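PDB 3TJT: superoxide dismutase, which probably protects the cell by converting superoxide radicals into hydrogen peroxide and oxygen at a metal ion, here iron(III). Local coordinates for residues S145-P150 / K158-I163; K123-V128 / I164-W169; D40-A45 / Y55-L60; K7-P12 / N84-F89. All blocks are in the same frame, centred on the assembly; numbering follows the deposited sequence.

Interaction 1 of 4, residues S145-P150 / K158-I163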
loop_
_atom_site.group_PDB
_atom_site.type_symbol
_atom_site.label_atom_id
_atom_site.label_comp_id
_atom_site.label_asym_id
_atom_site.label_seq_id
_atom_site.Cartn_x
_atom_site.Cartn_y
_atom_site.Cartn_z
ATOM N N SER A 145 -20.678 -12.267 3.707
ATOM C CA SER A 145 -19.873 -12.349 2.502
ATOM C C SER A 145 -18.458 -11.887 2.830
ATOM O O SER A 145 -18.220 -11.306 3.883
ATOM C CB SER A 145 -20.459 -11.467 1.392
ATOM O OG SER A 145 -20.498 -10.105 1.787
ATOM N N ILE A 146 -17.523 -12.163 1.933
ATOM C CA ILE A 146 -16.159 -11.661 2.080
ATOM C C ILE A 146 -15.894 -10.586 1.024
ATOM O O ILE A 146 -16.259 -10.757 -0.140
ATOM C CB ILE A 146 -15.141 -12.799 1.953
ATOM C CG1 ILE A 146 -15.260 -13.723 3.172
ATOM C CG2 ILE A 146 -13.723 -12.239 1.842
ATOM C CD1 ILE A 146 -14.609 -15.066 2.987
ATOM N N MET A 147 -15.304 -9.469 1.438
ATOM C CA MET A 147 -14.958 -8.403 0.497
ATOM C C MET A 147 -13.650 -7.762 0.927
ATOM O O MET A 147 -13.206 -7.932 2.062
ATOM C CB MET A 147 -16.039 -7.319 0.481
ATOM C CG MET A 147 -16.003 -6.442 1.748
ATOM S SD MET A 147 -17.086 -5.021 1.687
ATOM C CE MET A 147 -16.269 -4.004 0.456
ATOM N N THR A 148 -13.033 -7.011 0.025
ATOM C CA THR A 148 -11.837 -6.258 0.389
ATOM C C THR A 148 -12.054 -4.763 0.176
ATOM O O THR A 148 -12.957 -4.348 -0.561
ATOM C CB THR A 148 -10.607 -6.723 -0.417
ATOM O OG1 THR A 148 -10.805 -6.424 -1.806
ATOM C CG2 THR A 148 -10.407 -8.213 -0.252
ATOM N N THR A 149 -11.247 -3.955 0.849
ATOM C CA THR A 149 -11.230 -2.515 0.616
ATOM C C THR A 149 -9.788 -2.054 0.427
ATOM O O THR A 149 -8.860 -2.631 1.010
ATOM C CB THR A 149 -11.837 -1.708 1.783
ATOM O OG1 THR A 149 -11.129 -2.008 2.998
ATOM C CG2 THR A 149 -13.342 -2.007 1.958
ATOM N N PRO A 150 -9.589 -1.012 -0.392
ATOM C CA PRO A 150 -8.238 -0.461 -0.558
ATOM C C PRO A 150 -7.903 0.569 0.504
ATOM O O PRO A 150 -8.795 1.242 1.020
ATOM C CB PRO A 150 -8.325 0.248 -1.913
ATOM C CG PRO A 150 -9.767 0.722 -1.967
ATOM C CD PRO A 150 -10.578 -0.356 -1.277
ATOM N N LYS A 158 -20.316 1.358 2.800
ATOM C CA LYS A 158 -21.187 0.697 1.838
ATOM C C LYS A 158 -22.333 -0.028 2.542
ATOM O O LYS A 158 -22.923 -0.951 1.987
ATOM C CB LYS A 158 -20.382 -0.274 0.968
ATOM C CG LYS A 158 -19.423 0.440 0.022
ATOM C CD LYS A 158 -18.599 -0.529 -0.806
ATOM C CE LYS A 158 -17.992 0.185 -2.014
ATOM N NZ LYS A 158 -17.139 -0.722 -2.829
ATOM N N ASN A 159 -22.636 0.408 3.761
ATOM C CA ASN A 159 -23.716 -0.167 4.565
ATOM C C ASN A 159 -23.532 -1.647 4.856
ATOM O O ASN A 159 -24.505 -2.383 5.028
ATOM C CB ASN A 159 -25.075 0.076 3.905
ATOM C CG ASN A 159 -25.371 1.549 3.726
ATOM O OD1 ASN A 159 -25.844 1.978 2.673
ATOM N ND2 ASN A 159 -25.069 2.340 4.751
ATOM N N LEU A 160 -22.277 -2.081 4.901
ATOM C CA LEU A 160 -21.954 -3.446 5.293
ATOM C C LEU A 160 -21.278 -3.408 6.662
ATOM O O LEU A 160 -20.502 -2.503 6.954
ATOM C CB LEU A 160 -21.045 -4.105 4.256
ATOM C CG LEU A 160 -21.675 -4.323 2.875
ATOM C CD1 LEU A 160 -20.628 -4.659 1.821
ATOM C CD2 LEU A 160 -22.755 -5.401 2.938
ATOM N N THR A 161 -21.585 -4.383 7.508
ATOM C CA THR A 161 -21.092 -4.360 8.882
ATOM C C THR A 161 -19.933 -5.334 9.030
ATOM O O THR A 161 -20.096 -6.525 8.785
ATOM C CB THR A 161 -22.210 -4.755 9.862
ATOM O OG1 THR A 161 -23.271 -3.795 9.774
ATOM C CG2 THR A 161 -21.686 -4.791 11.291
ATOM N N PRO A 162 -18.754 -4.828 9.430
ATOM C CA PRO A 162 -17.578 -5.697 9.568
ATOM C C PRO A 162 -17.742 -6.650 10.747
ATOM O O PRO A 162 -18.124 -6.221 11.835
ATOM C CB PRO A 162 -16.431 -4.719 9.859
ATOM C CG PRO A 162 -16.958 -3.364 9.578
ATOM C CD PRO A 162 -18.448 -3.422 9.728
ATOM N N ILE A 163 -17.438 -7.922 10.518
ATOM C CA ILE A 163 -17.529 -8.957 11.541
ATOM C C ILE A 163 -16.117 -9.347 11.999
ATOM O O ILE A 163 -15.807 -9.291 13.186
ATOM C CB ILE A 163 -18.284 -10.182 11.012
ATOM C CG1 ILE A 163 -19.675 -9.759 10.508
ATOM C CG2 ILE A 163 -18.406 -11.264 12.103
ATOM C CD1 ILE A 163 -20.499 -9.002 11.543
HETATM O O HOH W 1 -14.311 -2.548 -1.927
#

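Interaction 2 of 4, residues K123-V128 / I164-W169. With FE (Fe (III) ion), chain B.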
loop_
_atom_site.group_PDB
_atom_site.type_symbol
_atom_site.label_atom_id
_atom_site.label_comp_id
_atom_site.label_asym_id
_atom_site.label_seq_id
_atom_site.Cartn_x
_atom_site.Cartn_y
_atom_site.Cartn_z
ATOM N N LYS A 123 -7.649 -16.358 0.546
ATOM C CA LYS A 123 -7.379 -15.983 -0.842
ATOM C C LYS A 123 -7.676 -14.508 -1.108
ATOM O O LYS A 123 -6.916 -13.828 -1.809
ATOM C CB LYS A 123 -8.178 -16.854 -1.811
ATOM C CG LYS A 123 -7.783 -16.627 -3.264
ATOM C CD LYS A 123 -8.509 -17.583 -4.190
ATOM C CE LYS A 123 -7.797 -17.688 -5.536
ATOM N NZ LYS A 123 -7.649 -16.369 -6.215
ATOM N N SER A 124 -8.782 -14.013 -0.565
ATOM C CA SER A 124 -9.117 -12.601 -0.740
ATOM C C SER A 124 -8.054 -11.710 -0.115
ATOM O O SER A 124 -7.654 -10.705 -0.708
ATOM C CB SER A 124 -10.500 -12.273 -0.164
ATOM O OG SER A 124 -11.521 -12.911 -0.922
ATOM N N ALA A 125 -7.596 -12.085 1.078
ATOM C CA ALA A 125 -6.543 -11.338 1.763
ATOM C C ALA A 125 -5.235 -11.366 0.963
ATOM O O ALA A 125 -4.523 -10.355 0.863
ATOM C CB ALA A 125 -6.316 -11.913 3.165
ATOM N N LEU A 126 -4.923 -12.525 0.396
ATOM C CA LEU A 126 -3.681 -12.682 -0.357
ATOM C C LEU A 126 -3.698 -11.861 -1.636
ATOM O O LEU A 126 -2.668 -11.354 -2.072
ATOM C CB LEU A 126 -3.444 -14.154 -0.692
ATOM C CG LEU A 126 -2.092 -14.471 -1.337
ATOM C CD1 LEU A 126 -0.984 -14.301 -0.309
ATOM C CD2 LEU A 126 -2.086 -15.881 -1.933
ATOM N N ASP A 127 -4.878 -11.728 -2.232
ATOM C CA ASP A 127 -5.005 -11.091 -3.541
ATOM C C ASP A 127 -5.170 -9.562 -3.509
ATOM O O ASP A 127 -5.179 -8.923 -4.561
ATOM C CB ASP A 127 -6.152 -11.727 -4.336
ATOM C CG ASP A 127 -5.842 -13.150 -4.792
ATOM O OD1 ASP A 127 -4.691 -13.613 -4.633
ATOM O OD2 ASP A 127 -6.764 -13.816 -5.315
ATOM N N VAL A 128 -5.299 -8.965 -2.326
ATOM C CA VAL A 128 -5.368 -7.514 -2.245
ATOM C C VAL A 128 -4.092 -6.954 -2.857
ATOM O O VAL A 128 -2.985 -7.333 -2.454
ATOM C CB VAL A 128 -5.496 -7.007 -0.792
ATOM C CG1 VAL A 128 -5.268 -5.508 -0.734
ATOM C CG2 VAL A 128 -6.876 -7.371 -0.215
ATOM N N ILE A 164 -15.270 -9.752 11.054
ATOM C CA ILE A 164 -13.821 -9.738 11.294
ATOM C C ILE A 164 -13.135 -9.011 10.129
ATOM O O ILE A 164 -13.727 -8.820 9.067
ATOM C CB ILE A 164 -13.206 -11.156 11.475
ATOM C CG1 ILE A 164 -13.100 -11.900 10.140
ATOM C CG2 ILE A 164 -13.975 -11.965 12.543
ATOM C CD1 ILE A 164 -12.347 -13.236 10.225
ATOM N N GLY A 165 -11.893 -8.598 10.327
ATOM C CA GLY A 165 -11.167 -7.923 9.263
ATOM C C GLY A 165 -9.677 -8.050 9.494
ATOM O O GLY A 165 -9.246 -8.082 10.643
ATOM N N LEU A 166 -8.909 -8.120 8.406
ATOM C CA LEU A 166 -7.456 -8.305 8.467
ATOM C C LEU A 166 -6.745 -7.206 7.687
ATOM O O LEU A 166 -7.011 -6.989 6.498
ATOM C CB LEU A 166 -7.071 -9.674 7.894
ATOM C CG LEU A 166 -5.568 -9.987 7.771
ATOM C CD1 LEU A 166 -4.863 -9.877 9.124
ATOM C CD2 LEU A 166 -5.371 -11.369 7.143
ATOM N N ASP A 167 -5.842 -6.524 8.375
ATOM C CA ASP A 167 -4.998 -5.480 7.798
ATOM C C ASP A 167 -3.905 -6.135 6.958
ATOM O O ASP A 167 -3.091 -6.891 7.483
ATOM C CB ASP A 167 -4.385 -4.674 8.949
ATOM C CG ASP A 167 -3.649 -3.431 8.496
ATOM O OD1 ASP A 167 -3.473 -3.223 7.272
ATOM O OD2 ASP A 167 -3.244 -2.634 9.375
ATOM N N VAL A 168 -3.881 -5.864 5.652
ATOM C CA VAL A 168 -2.788 -6.380 4.821
ATOM C C VAL A 168 -1.914 -5.284 4.211
ATOM O O VAL A 168 -1.216 -5.523 3.223
ATOM C CB VAL A 168 -3.248 -7.399 3.728
ATOM C CG1 VAL A 168 -3.751 -8.690 4.371
ATOM C CG2 VAL A 168 -4.314 -6.797 2.815
ATOM N N TRP A 169 -1.944 -4.096 4.803
ATOM C CA TRP A 169 -0.908 -3.099 4.541
ATOM C C TRP A 169 0.403 -3.766 4.918
ATOM O O TRP A 169 0.453 -4.563 5.865
ATOM C CB TRP A 169 -1.088 -1.867 5.418
ATOM C CG TRP A 169 -2.160 -0.901 4.976
ATOM C CD1 TRP A 169 -3.491 -1.171 4.789
ATOM C CD2 TRP A 169 -1.989 0.492 4.700
ATOM N NE1 TRP A 169 -4.155 -0.025 4.407
ATOM C CE2 TRP A 169 -3.259 1.011 4.354
ATOM C CE3 TRP A 169 -0.889 1.356 4.718
ATOM C CZ2 TRP A 169 -3.452 2.355 4.022
ATOM C CZ3 TRP A 169 -1.083 2.703 4.393
ATOM C CH2 TRP A 169 -2.356 3.186 4.048
HETATM FE FE FE B . -2.453 -0.927 9.732
HETATM O O HOH W 2 -3.473 -0.325 7.841
#

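Interaction 3 of 4, residues D40-A45 / Y55-L60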
loop_
_atom_site.group_PDB
_atom_site.type_symbol
_atom_site.label_atom_id
_atom_site.label_comp_id
_atom_site.label_asym_id
_atom_site.label_seq_id
_atom_site.Cartn_x
_atom_site.Cartn_y
_atom_site.Cartn_z
ATOM N N ASP A 40 -4.583 11.535 15.113
ATOM C CA ASP A 40 -4.072 12.903 15.185
ATOM C C ASP A 40 -4.460 13.711 13.942
ATOM O O ASP A 40 -4.853 14.877 14.043
ATOM C CB ASP A 40 -2.545 12.921 15.339
ATOM C CG ASP A 40 -2.071 12.400 16.697
ATOM O OD1 ASP A 40 -2.899 12.243 17.615
ATOM O OD2 ASP A 40 -0.850 12.148 16.838
ATOM N N LYS A 41 -4.347 13.095 12.767
ATOM C CA LYS A 41 -4.640 13.807 11.524
ATOM C C LYS A 41 -6.136 14.091 11.397
ATOM O O LYS A 41 -6.545 15.162 10.924
ATOM C CB LYS A 41 -4.122 13.030 10.310
ATOM C CG LYS A 41 -2.600 13.009 10.207
ATOM C CD LYS A 41 -2.140 12.047 9.117
ATOM C CE LYS A 41 -0.628 12.024 8.999
ATOM N NZ LYS A 41 -0.121 13.363 8.593
ATOM N N LEU A 42 -6.952 13.130 11.817
ATOM C CA LEU A 42 -8.403 13.337 11.851
ATOM C C LEU A 42 -8.758 14.522 12.745
ATOM O O LEU A 42 -9.485 15.433 12.334
ATOM C CB LEU A 42 -9.127 12.073 12.336
ATOM C CG LEU A 42 -10.650 12.211 12.454
ATOM C CD1 LEU A 42 -11.275 12.552 11.103
ATOM C CD2 LEU A 42 -11.263 10.943 13.027
ATOM N N ASN A 43 -8.251 14.517 13.972
ATOM C CA ASN A 43 -8.536 15.617 14.890
ATOM C C ASN A 43 -8.110 16.961 14.317
ATOM O O ASN A 43 -8.819 17.953 14.457
ATOM C CB ASN A 43 -7.879 15.391 16.257
ATOM C CG ASN A 43 -8.583 14.327 17.074
ATOM O OD1 ASN A 43 -7.950 13.601 17.851
ATOM N ND2 ASN A 43 -9.897 14.222 16.907
ATOM N N ALA A 44 -6.952 16.984 13.660
ATOM C CA ALA A 44 -6.443 18.216 13.058
ATOM C C ALA A 44 -7.391 18.756 11.988
ATOM O O ALA A 44 -7.663 19.958 11.931
ATOM C CB ALA A 44 -5.048 17.982 12.468
ATOM N N ALA A 45 -7.890 17.859 11.142
ATOM C CA ALA A 45 -8.785 18.226 10.045
ATOM C C ALA A 45 -10.130 18.758 10.531
ATOM O O ALA A 45 -10.773 19.555 9.848
ATOM C CB ALA A 45 -9.002 17.035 9.122
ATOM N N TYR A 55 -19.808 13.704 15.930
ATOM C CA TYR A 55 -20.146 12.534 15.133
ATOM C C TYR A 55 -19.336 11.355 15.672
ATOM O O TYR A 55 -18.227 11.535 16.174
ATOM C CB TYR A 55 -19.752 12.726 13.667
ATOM C CG TYR A 55 -20.637 13.607 12.799
ATOM C CD1 TYR A 55 -21.302 14.717 13.314
ATOM C CD2 TYR A 55 -20.767 13.339 11.442
ATOM C CE1 TYR A 55 -22.088 15.528 12.484
ATOM C CE2 TYR A 55 -21.539 14.138 10.616
ATOM C CZ TYR A 55 -22.198 15.224 11.139
ATOM O OH TYR A 55 -22.963 16.000 10.287
ATOM N N SER A 56 -19.879 10.151 15.549
ATOM C CA SER A 56 -19.087 8.950 15.792
ATOM C C SER A 56 -18.227 8.684 14.552
ATOM O O SER A 56 -18.495 9.239 13.485
ATOM C CB SER A 56 -20.000 7.760 16.036
ATOM O OG SER A 56 -20.731 7.445 14.865
ATOM N N LEU A 57 -17.206 7.841 14.682
ATOM C CA LEU A 57 -16.407 7.470 13.516
ATOM C C LEU A 57 -17.303 6.832 12.456
ATOM O O LEU A 57 -17.142 7.085 11.256
ATOM C CB LEU A 57 -15.263 6.511 13.897
ATOM C CG LEU A 57 -14.102 7.062 14.732
ATOM C CD1 LEU A 57 -13.137 5.936 15.144
ATOM C CD2 LEU A 57 -13.346 8.146 13.975
ATOM N N CYS A 58 -18.251 6.005 12.893
ATOM C CA CYS A 58 -19.166 5.371 11.958
ATOM C C CYS A 58 -19.986 6.399 11.191
ATOM O O CYS A 58 -20.166 6.268 9.982
ATOM C CB CYS A 58 -20.088 4.372 12.658
ATOM S SG CYS A 58 -19.351 2.720 12.801
ATOM N N GLU A 59 -20.474 7.418 11.891
ATOM C CA GLU A 59 -21.243 8.470 11.233
ATOM C C GLU A 59 -20.403 9.212 10.196
ATOM O O GLU A 59 -20.879 9.522 9.100
ATOM C CB GLU A 59 -21.825 9.444 12.260
ATOM C CG GLU A 59 -23.004 8.842 13.009
ATOM C CD GLU A 59 -23.477 9.694 14.175
ATOM O OE1 GLU A 59 -22.666 10.432 14.768
ATOM O OE2 GLU A 59 -24.677 9.605 14.507
ATOM N N LEU A 60 -19.157 9.502 10.542
ATOM C CA LEU A 60 -18.245 10.103 9.572
ATOM C C LEU A 60 -18.104 9.209 8.338
ATOM O O LEU A 60 -18.225 9.676 7.197
ATOM C CB LEU A 60 -16.881 10.385 10.208
ATOM C CG LEU A 60 -16.825 11.504 11.256
ATOM C CD1 LEU A 60 -15.459 11.541 11.931
ATOM C CD2 LEU A 60 -17.137 12.870 10.649
#

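Interaction 4 of 4, residues K7-P12 / N84-F89. With FE (Fe (III) ion), chain B.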
loop_
_atom_site.group_PDB
_atom_site.type_symbol
_atom_site.label_atom_id
_atom_site.label_comp_id
_atom_site.label_asym_id
_atom_site.label_seq_id
_atom_site.Cartn_x
_atom_site.Cartn_y
_atom_site.Cartn_z
ATOM N N LYS A 7 -10.002 9.704 20.194
ATOM C CA LYS A 7 -8.871 9.189 20.951
ATOM C C LYS A 7 -8.441 7.802 20.504
ATOM O O LYS A 7 -9.231 7.030 19.973
ATOM C CB LYS A 7 -9.180 9.214 22.452
ATOM C CG LYS A 7 -9.583 10.607 22.930
ATOM C CD LYS A 7 -9.392 10.802 24.421
ATOM C CE LYS A 7 -9.431 12.286 24.773
ATOM N NZ LYS A 7 -10.630 12.961 24.193
ATOM N N VAL A 8 -7.167 7.500 20.701
ATOM C CA VAL A 8 -6.668 6.158 20.455
ATOM C C VAL A 8 -7.103 5.242 21.595
ATOM O O VAL A 8 -6.827 5.522 22.759
ATOM C CB VAL A 8 -5.134 6.160 20.372
ATOM C CG1 VAL A 8 -4.595 4.748 20.454
ATOM C CG2 VAL A 8 -4.673 6.867 19.097
ATOM N N LYS A 9 -7.788 4.157 21.263
ATOM C CA LYS A 9 -8.149 3.159 22.264
ATOM C C LYS A 9 -6.896 2.389 22.680
ATOM O O LYS A 9 -6.163 1.877 21.830
ATOM C CB LYS A 9 -9.198 2.199 21.704
ATOM C CG LYS A 9 -9.590 1.076 22.660
ATOM C CD LYS A 9 -10.820 0.342 22.156
ATOM C CE LYS A 9 -11.263 -0.756 23.116
ATOM N NZ LYS A 9 -12.513 -1.408 22.630
ATOM N N PRO A 10 -6.628 2.317 23.993
ATOM C CA PRO A 10 -5.444 1.570 24.437
ATOM C C PRO A 10 -5.517 0.122 23.977
ATOM O O PRO A 10 -6.597 -0.462 23.942
ATOM C CB PRO A 10 -5.532 1.653 25.970
ATOM C CG PRO A 10 -6.326 2.908 26.225
ATOM C CD PRO A 10 -7.351 2.936 25.119
ATOM N N LEU A 11 -4.376 -0.451 23.616
ATOM C CA LEU A 11 -4.339 -1.845 23.184
ATOM C C LEU A 11 -4.983 -2.719 24.261
ATOM O O LEU A 11 -4.701 -2.551 25.446
ATOM C CB LEU A 11 -2.899 -2.288 22.918
ATOM C CG LEU A 11 -2.752 -3.551 22.076
ATOM C CD1 LEU A 11 -3.227 -3.303 20.632
ATOM C CD2 LEU A 11 -1.303 -4.026 22.085
ATOM N N PRO A 12 -5.874 -3.634 23.855
ATOM C CA PRO A 12 -6.664 -4.425 24.815
ATOM C C PRO A 12 -5.911 -5.592 25.477
ATOM O O PRO A 12 -6.540 -6.399 26.164
ATOM C CB PRO A 12 -7.812 -4.986 23.957
ATOM C CG PRO A 12 -7.803 -4.167 22.675
ATOM C CD PRO A 12 -6.363 -3.788 22.473
ATOM N N ASN A 84 -10.699 1.540 11.448
ATOM C CA ASN A 84 -10.219 0.221 11.071
ATOM C C ASN A 84 -9.241 -0.355 12.103
ATOM O O ASN A 84 -9.271 -1.546 12.400
ATOM C CB ASN A 84 -9.565 0.242 9.679
ATOM C CG ASN A 84 -10.564 0.480 8.553
ATOM O OD1 ASN A 84 -11.779 0.339 8.729
ATOM N ND2 ASN A 84 -10.047 0.839 7.374
ATOM N N HIS A 85 -8.362 0.486 12.632
ATOM C CA HIS A 85 -7.369 -0.010 13.577
ATOM C C HIS A 85 -7.983 -0.314 14.934
ATOM O O HIS A 85 -7.644 -1.323 15.551
ATOM C CB HIS A 85 -6.179 0.946 13.678
ATOM C CG HIS A 85 -5.289 0.865 12.483
ATOM N ND1 HIS A 85 -5.548 1.559 11.319
ATOM C CD2 HIS A 85 -4.197 0.102 12.233
ATOM C CE1 HIS A 85 -4.628 1.258 10.417
ATOM N NE2 HIS A 85 -3.801 0.373 10.946
ATOM N N LYS A 86 -8.887 0.540 15.398
ATOM C CA LYS A 86 -9.589 0.233 16.641
ATOM C C LYS A 86 -10.263 -1.129 16.497
ATOM O O LYS A 86 -10.142 -1.995 17.376
ATOM C CB LYS A 86 -10.625 1.307 16.994
ATOM C CG LYS A 86 -11.291 1.041 18.353
ATOM C CD LYS A 86 -12.574 1.843 18.551
ATOM C CE LYS A 86 -12.335 3.325 18.448
ATOM N NZ LYS A 86 -13.579 4.112 18.712
ATOM N N PHE A 87 -10.952 -1.324 15.377
ATOM C CA PHE A 87 -11.639 -2.579 15.086
ATOM C C PHE A 87 -10.664 -3.757 15.043
ATOM O O PHE A 87 -10.917 -4.816 15.624
ATOM C CB PHE A 87 -12.390 -2.470 13.741
ATOM C CG PHE A 87 -13.124 -3.715 13.358
ATOM C CD1 PHE A 87 -14.469 -3.865 13.672
ATOM C CD2 PHE A 87 -12.480 -4.743 12.699
ATOM C CE1 PHE A 87 -15.147 -5.010 13.324
ATOM C CE2 PHE A 87 -13.158 -5.905 12.359
ATOM C CZ PHE A 87 -14.490 -6.038 12.672
ATOM N N PHE A 88 -9.551 -3.563 14.345
ATOM C CA PHE A 88 -8.557 -4.619 14.162
ATOM C C PHE A 88 -7.944 -5.090 15.492
ATOM O O PHE A 88 -7.840 -6.295 15.743
ATOM C CB PHE A 88 -7.464 -4.121 13.208
ATOM C CG PHE A 88 -6.433 -5.154 12.857
ATOM C CD1 PHE A 88 -6.800 -6.358 12.276
ATOM C CD2 PHE A 88 -5.084 -4.900 13.082
ATOM C CE1 PHE A 88 -5.843 -7.316 11.933
ATOM C CE2 PHE A 88 -4.118 -5.854 12.747
ATOM C CZ PHE A 88 -4.496 -7.053 12.166
ATOM N N PHE A 89 -7.522 -4.154 16.330
ATOM C CA PHE A 89 -6.925 -4.568 17.599
ATOM C C PHE A 89 -7.979 -5.241 18.486
ATOM O O PHE A 89 -7.661 -6.174 19.215
ATOM C CB PHE A 89 -6.219 -3.404 18.289
ATOM C CG PHE A 89 -5.079 -2.832 17.473
ATOM C CD1 PHE A 89 -4.122 -3.680 16.917
ATOM C CD2 PHE A 89 -4.973 -1.471 17.252
ATOM C CE1 PHE A 89 -3.075 -3.168 16.152
ATOM C CE2 PHE A 89 -3.919 -0.950 16.494
ATOM C CZ PHE A 89 -2.977 -1.801 15.942
HETATM FE FE FE B . -2.453 -0.927 9.732
HETATM O O HOH W 2 -3.473 -0.325 7.841
#

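Interaction 1 of 4, residues S145-P150 / K158-I163
Met147 and Leu160 meet across a gap that no backbone hydrogen bond spans, because strand 132-138 runs between strand 144-150 and strand 161-167. This is the three-stranded antiparallel sheet of the C-terminal domain of iron/manganese superoxide dismutases. Segment 145-150 is one outer strand. Segment 158-163 leads from a loop into the other outer strand. Met147 pairs through its backbone with Trp135 on the middle strand, and Thr161 pairs there with Ala138. The contact joins an outer strand to the loop leading into the other outer strand, and the middle strand bonds to both strands.

The side chain of Met147 points toward the loop. Its sulfur does the touching: Met147 SD lies 3.6 Å from Leu160 CD1. A turn at chi3 (-70°) swings Met147 CE off the line of the chain and toward Lys158, where it stops 4.4 Å from Lys158 CD. Leu160 uses a single branch. Its CD1 methyl reaches the sulfur, while CD2 takes no part. The two side chains cross obliquely.

The patch is small and lies near the surface, away from the iron site. Lys158 lies at the exposed margin, with a nearly straight chain whose aliphatic part runs beside Met147. Its ammonium group makes a weak link back to the strand through one water. That water accepts from Lys158 NZ at 3.5 Å and donates to the carbonyl Thr148 O at 2.6 Å.

Interaction 2 of 4, residues K123-V128 / I164-W169
Val168 and Val128 meet where the end of helix 114-127 comes against the end of strand 161-167. The bump is one methyl group, Val168 CG2. It presses on the branched end of Val128, 3.8 Å from Val128 CB, 3.9 Å from Val128 CG1 and about as far from Val128 CG2. With chi1 at -67°, Val168 sends this branch to Val128 and its other branch, CG1, toward the helix.

The small side chain of Ala125 makes the shallow part of the helix surface. Val168 CG1 settles there, 4.3 Å from Ala125 CB. The same methyl also approaches the backbone, with Val168 CG1 4.0 Å from Ala125 O. Leu166 comes to this alanine with its CD2 methyl, 4.1 Å from Ala125 CB. Leu166 and Val168 thus sit on one side of the chain and share Ala125 between them. No hydrogen bond crosses the contact.

Asp167, between these two, turns the other way. Its OD2 binds the iron at 1.9 Å. Its OD1 accepts from Trp169 N at 3.0 Å, which makes an Asx turn and helps to hold the carboxylate. The iron-bound water lies over one face of the Trp169 ring, offset toward the rim.

Helix 181-188 closes the packing: Ile185 touches Ala125, Tyr184 and Trp188 touch Leu166, and Arg181 bonds to the carbonyls of Ala125 and Val128. Thr148 of strand 144-150 rests on Val128, and Gly130 of the second subunit packs on Trp169.

Interaction 3 of 4, residues D40-A45 / Y55-L60
Leu42 on the long helix 24-46 meets Leu57 and Leu60 on the short helix 57-62. Both helices belong to the alpha-hairpin domain of iron/manganese superoxide dismutases. Their backbones stay well apart, with Leu42 CA 10.1 Å from Leu57 CA, so the contact between the two segments is made by leucine tips.

The Leu42 side chain leaves its helix toward the short one. CB touches neither Leu57 nor Leu60. CG is placed opposite the backbone N (chi1 178°), which carries the branch point straight out. Even so, Leu42 CG is still 4.9 Å from Leu60 CD1, its nearest neighbour across the gap. The two methyls finish the reach. Leu42 CD2 meets Leu57 CD2 at 3.6 Å, a methyl-to-methyl contact. Leu42 CD1 and CD2 lie equally far from Leu60 CD1, 4.4 Å each, so Leu60 sits in front of the fork. Phe6 touches both Leu42 and Leu57, and Asn78 of helix 72-90 also packs on Leu42.

The start of the short helix is fixed by a capping box, which probably helps to hold the first turn carrying Leu57 and Leu60. Ser56 is the N-cap, and its OG accepts from Glu59 N at 3.0 Å. The return bond runs from Ser56 N to Glu59 OE1, 2.9 Å long and fairly straight at 164°, and it meets that oxygen on its anti side, somewhat out of the carboxylate plane.

Interaction 4 of 4, residues K7-P12 / N84-F89
Leu11 and Phe89 make the tight part of this contact, where the N-terminal loop runs along helix 72-90. Leu11 CD1 lies 3.7 Å from Phe89 CG and 3.8 Å from Phe89 CB, near the root of the ring. This is an off-centre CH-pi contact: Leu11 CD1 is 4.1 Å from the centroid of the Phe89 ring and 29° off the ring normal. The two side chains cross at about a right angle. Pro12 extends the packing, with Pro12 CG lying 4.0 Å from Phe89 O. Phe89 is buried, and its side chain also comes close to the iron ligand His30.

The other end is looser and more exposed. The extended chain of Lys9 crosses Lys86 at about a right angle, and the close approaches are aliphatic, nearest Lys9 CD to Lys86 CG at 3.9 Å. The two ammonium nitrogens, Lys9 NZ and Lys86 NZ, stay 6.9 Å apart, and Lys9 NZ forms a salt bridge with Asp90.

On the same helix, His85 makes no contact with 7-12 and binds the iron through NE2 at 2.2 Å. Gly81 O holds its other ring nitrogen. No hydrogen bond joins the two segments. Apolar contact thus carries the Leu11 and Pro12 side, while at the lysine side Asp90 probably offsets the charge of Lys9.

From the N terminus, interaction 4 opens first, at 7-12, and closes on helix 72-90 after 71 intervening residues. Interaction 3 opens and closes within that span and joins helix 24-46 to helix 57-62. Both lie in the alpha-hairpin domain, and Leu57 touches Lys86 between them. Further on, interaction 2 closes a 35-residue loop from helix 114-127 to strand 161-167. Interaction 1 is nested within it and ties outer strand 144-150 to the loop that leads into strand 161-167. No loops cross. The two domains meet at the iron, where interaction 2 supplies Asp167 and interaction 4 supplies His85, with one shared water. Phe87 and Phe88 pack on strand 161-167.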